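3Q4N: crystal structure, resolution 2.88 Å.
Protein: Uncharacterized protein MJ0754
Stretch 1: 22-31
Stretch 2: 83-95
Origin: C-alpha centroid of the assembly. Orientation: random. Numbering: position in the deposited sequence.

Stretch 1, residues 22-31: IEMREEEKLA
Stretch 2 83-95: SNPKFEELYKKLV

Leu30 and Phe87 form the apolar centre, both pointing toward the other stretch and covered most heavily in a contact that buries 502 Å² in total. Phe87 (chi1 -72°, chi2 -76°) is a knob among Glu23, Glu26, Glu27 and Leu30, where a flat ring fits: Glu26 O lies over one face, 4.1 Å from Phe87 CD1, while Glu27 CA lies 3.6 Å from Phe87 CE1. At the ring edge, Leu30 CD2 sits 3.7 Å from Phe87 CD1. The branched end of Leu30 (chi1 t, chi2 p) fills the space beside Phe87 and Tyr91: Leu30 CD2 also reaches Leu90 CB at 3.9 Å, and Leu30 CD1 reaches Tyr91 CB at 3.6 Å, near the plane of the tyrosine ring. The two helices run nearly parallel (signed crossing angle -17°), axes 10.3 Å apart at closest; Leu30 CA and Tyr91 CA, 6.2 Å apart, set the register.

Polar groups close the N-terminal end. Glu23 points sideways at CB, yet with chi1 -146°, between wells, and chi2 t, Glu23 OE1 comes to 3.0 Å from Lys86 NZ, a salt bridge whose hydrogen bond is weak. Glu26 (chi1 -118°, between wells; chi2 t) points toward stretch 2; its buried carboxylate is compensated by a backbone donor, Ser83 N to Glu26 OE2, 2.9 Å, 144° at hydrogen. Next to it, Asn84 (chi1 t) N-caps the second helix through a weak bond, Lys86 N to Asn84 OD1, 3.4 Å.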

# COMPACT_ATOMS: atom_id res chain seq x y z
N ILE B 22 15.38 -3.98 4.66
CA ILE B 22 15.73 -2.56 4.84
C ILE B 22 14.47 -1.75 5.16
O ILE B 22 14.45 -0.95 6.10
CB ILE B 22 16.43 -1.93 3.60
CG1 ILE B 22 17.85 -2.42 3.45
CG2 ILE B 22 16.51 -0.44 3.73
CD1 ILE B 22 18.07 -3.31 2.27
N GLU B 23 13.42 -1.96 4.38
CA GLU B 23 12.26 -1.09 4.44
C GLU B 23 11.51 -1.30 5.73
O GLU B 23 11.07 -0.34 6.38
CB GLU B 23 11.35 -1.34 3.24
CG GLU B 23 10.65 -0.09 2.73
CD GLU B 23 9.64 -0.41 1.62
OE1 GLU B 23 9.86 0.06 0.47
OE2 GLU B 23 8.65 -1.14 1.91
N MET B 24 11.40 -2.58 6.10
CA MET B 24 10.69 -2.98 7.29
C MET B 24 11.41 -2.54 8.55
O MET B 24 10.77 -2.20 9.54
CB MET B 24 10.52 -4.48 7.29
CG MET B 24 9.39 -4.96 6.40
SD MET B 24 7.81 -4.09 6.57
CE MET B 24 7.41 -4.18 8.29
N ARG B 25 12.74 -2.53 8.50
CA ARG B 25 13.55 -2.04 9.62
C ARG B 25 13.17 -0.59 9.88
O ARG B 25 12.94 -0.21 11.03
CB ARG B 25 15.04 -2.14 9.30
CG ARG B 25 15.98 -1.41 10.27
CD ARG B 25 16.23 -2.19 11.57
NE ARG B 25 17.15 -1.51 12.49
CZ ARG B 25 17.11 -1.63 13.81
NH1 ARG B 25 16.20 -2.41 14.40
NH2 ARG B 25 17.97 -0.97 14.57
N GLU B 26 13.09 0.20 8.82
CA GLU B 26 12.66 1.57 9.00
C GLU B 26 11.16 1.75 9.17
O GLU B 26 10.72 2.74 9.76
CB GLU B 26 13.20 2.48 7.91
CG GLU B 26 14.11 3.55 8.48
CD GLU B 26 15.14 4.05 7.49
OE1 GLU B 26 15.00 3.77 6.27
OE2 GLU B 26 16.09 4.73 7.95
N GLU B 27 10.37 0.80 8.67
CA GLU B 27 8.95 0.93 8.86
C GLU B 27 8.58 0.90 10.33
O GLU B 27 7.84 1.77 10.77
CB GLU B 27 8.16 -0.08 8.04
CG GLU B 27 6.75 0.41 7.72
CD GLU B 27 6.15 -0.21 6.45
OE1 GLU B 27 5.06 -0.84 6.54
OE2 GLU B 27 6.76 -0.07 5.36
N GLU B 28 9.14 -0.06 11.08
CA GLU B 28 8.86 -0.26 12.53
C GLU B 28 9.37 0.90 13.37
O GLU B 28 8.85 1.21 14.46
CB GLU B 28 9.47 -1.56 13.03
CG GLU B 28 9.03 -2.83 12.28
CD GLU B 28 7.57 -3.30 12.58
OE1 GLU B 28 7.23 -3.58 13.75
OE2 GLU B 28 6.76 -3.42 11.63
N LYS B 29 10.40 1.55 12.87
CA LYS B 29 10.94 2.71 13.55
C LYS B 29 9.98 3.89 13.41
O LYS B 29 9.75 4.64 14.38
CB LYS B 29 12.33 3.05 13.02
CG LYS B 29 12.95 4.22 13.75
CD LYS B 29 14.40 4.43 13.42
CE LYS B 29 14.87 5.72 14.04
NZ LYS B 29 14.31 6.89 13.33
N LEU B 30 9.40 4.06 12.23
CA LEU B 30 8.35 5.05 12.04
C LEU B 30 7.29 4.90 13.14
O LEU B 30 7.04 5.83 13.92
CB LEU B 30 7.71 4.93 10.66
CG LEU B 30 6.45 5.75 10.42
CD1 LEU B 30 6.67 7.24 10.74
CD2 LEU B 30 5.94 5.56 8.99
N ALA B 31 6.68 3.72 13.18
CA ALA B 31 5.71 3.38 14.19
C ALA B 31 6.23 3.81 15.56
O ALA B 31 5.56 4.55 16.27
CB ALA B 31 5.46 1.89 14.16
N SER B 83 16.71 7.30 6.74
CA SER B 83 17.30 7.19 5.40
C SER B 83 16.22 7.49 4.38
O SER B 83 16.11 8.63 3.91
CB SER B 83 17.80 5.77 5.12
OG SER B 83 18.97 5.47 5.86
N ASN B 84 15.43 6.47 4.06
CA ASN B 84 14.39 6.56 3.05
C ASN B 84 13.37 7.67 3.34
O ASN B 84 12.59 7.57 4.29
CB ASN B 84 13.71 5.21 2.93
CG ASN B 84 12.67 5.19 1.86
OD1 ASN B 84 12.63 6.05 0.98
ND2 ASN B 84 11.80 4.20 1.91
N PRO B 85 13.38 8.74 2.51
CA PRO B 85 12.56 9.94 2.75
C PRO B 85 11.07 9.62 2.80
O PRO B 85 10.29 10.34 3.43
CB PRO B 85 12.89 10.84 1.57
CG PRO B 85 14.20 10.36 1.08
CD PRO B 85 14.15 8.88 1.26
N LYS B 86 10.68 8.54 2.13
CA LYS B 86 9.34 7.99 2.22
C LYS B 86 8.87 8.04 3.66
O LYS B 86 7.69 8.22 3.93
CB LYS B 86 9.37 6.55 1.72
CG LYS B 86 8.07 5.78 1.89
CD LYS B 86 7.89 4.78 0.76
CE LYS B 86 7.34 3.46 1.28
NZ LYS B 86 7.93 2.31 0.52
N PHE B 87 9.81 7.90 4.57
CA PHE B 87 9.48 7.82 5.97
C PHE B 87 9.57 9.12 6.72
O PHE B 87 8.76 9.35 7.62
CB PHE B 87 10.34 6.78 6.64
CG PHE B 87 9.97 5.41 6.25
CD1 PHE B 87 8.82 4.81 6.78
CD2 PHE B 87 10.72 4.71 5.32
CE1 PHE B 87 8.44 3.54 6.42
CE2 PHE B 87 10.36 3.43 4.94
CZ PHE B 87 9.21 2.84 5.49
N GLU B 88 10.54 9.95 6.36
CA GLU B 88 10.62 11.29 6.92
C GLU B 88 9.26 11.93 6.66
O GLU B 88 8.66 12.53 7.56
CB GLU B 88 11.75 12.11 6.27
CG GLU B 88 12.31 13.24 7.14
CD GLU B 88 13.84 13.15 7.33
OE1 GLU B 88 14.57 13.20 6.32
OE2 GLU B 88 14.30 13.03 8.49
N GLU B 89 8.78 11.72 5.44
CA GLU B 89 7.54 12.31 4.98
C GLU B 89 6.45 11.67 5.76
O GLU B 89 5.71 12.34 6.47
CB GLU B 89 7.29 12.02 3.50
CG GLU B 89 7.97 12.97 2.53
CD GLU B 89 7.77 12.51 1.09
OE1 GLU B 89 6.59 12.38 0.67
OE2 GLU B 89 8.79 12.27 0.39
N LEU B 90 6.38 10.35 5.66
CA LEU B 90 5.30 9.65 6.28
C LEU B 90 5.22 10.04 7.75
O LEU B 90 4.15 10.24 8.27
CB LEU B 90 5.44 8.14 6.09
CG LEU B 90 4.20 7.55 5.43
CD1 LEU B 90 4.35 6.05 5.14
CD2 LEU B 90 2.93 7.82 6.25
N TYR B 91 6.38 10.19 8.39
CA TYR B 91 6.42 10.55 9.79
C TYR B 91 5.79 11.91 10.07
O TYR B 91 5.03 12.09 11.02
CB TYR B 91 7.86 10.56 10.28
CG TYR B 91 8.01 11.04 11.71
CD1 TYR B 91 7.85 10.16 12.77
CD2 TYR B 91 8.30 12.36 11.99
CE1 TYR B 91 7.98 10.60 14.07
CE2 TYR B 91 8.44 12.81 13.28
CZ TYR B 91 8.28 11.93 14.32
OH TYR B 91 8.42 12.36 15.61
N LYS B 92 6.15 12.88 9.24
CA LYS B 92 5.71 14.25 9.45
C LYS B 92 4.19 14.36 9.26
O LYS B 92 3.49 14.86 10.13
CB LYS B 92 6.49 15.21 8.55
CG LYS B 92 7.99 15.34 8.94
CD LYS B 92 8.82 16.16 7.93
CE LYS B 92 9.97 16.85 8.67
NZ LYS B 92 10.83 17.69 7.78
N LYS B 93 3.69 13.86 8.14
CA LYS B 93 2.26 13.87 7.85
C LYS B 93 1.47 13.24 9.02
O LYS B 93 0.36 13.67 9.35
CB LYS B 93 2.01 13.12 6.53
CG LYS B 93 0.59 13.20 5.97
CD LYS B 93 0.33 12.03 5.01
CE LYS B 93 -1.08 11.42 5.19
NZ LYS B 93 -1.14 10.00 4.71
N LEU B 94 2.08 12.25 9.66
CA LEU B 94 1.38 11.51 10.70
C LEU B 94 1.33 12.27 11.98
O LEU B 94 0.25 12.49 12.51
CB LEU B 94 1.98 10.12 10.91
CG LEU B 94 1.55 9.23 9.74
CD1 LEU B 94 2.21 7.87 9.81
CD2 LEU B 94 0.05 9.11 9.73
N VAL B 95 2.49 12.70 12.48
CA VAL B 95 2.49 13.55 13.66
C VAL B 95 1.61 14.77 13.37
O VAL B 95 0.97 15.32 14.27
CB VAL B 95 3.90 13.96 14.12
CG1 VAL B 95 4.64 12.80 14.71
CG2 VAL B 95 4.69 14.52 12.96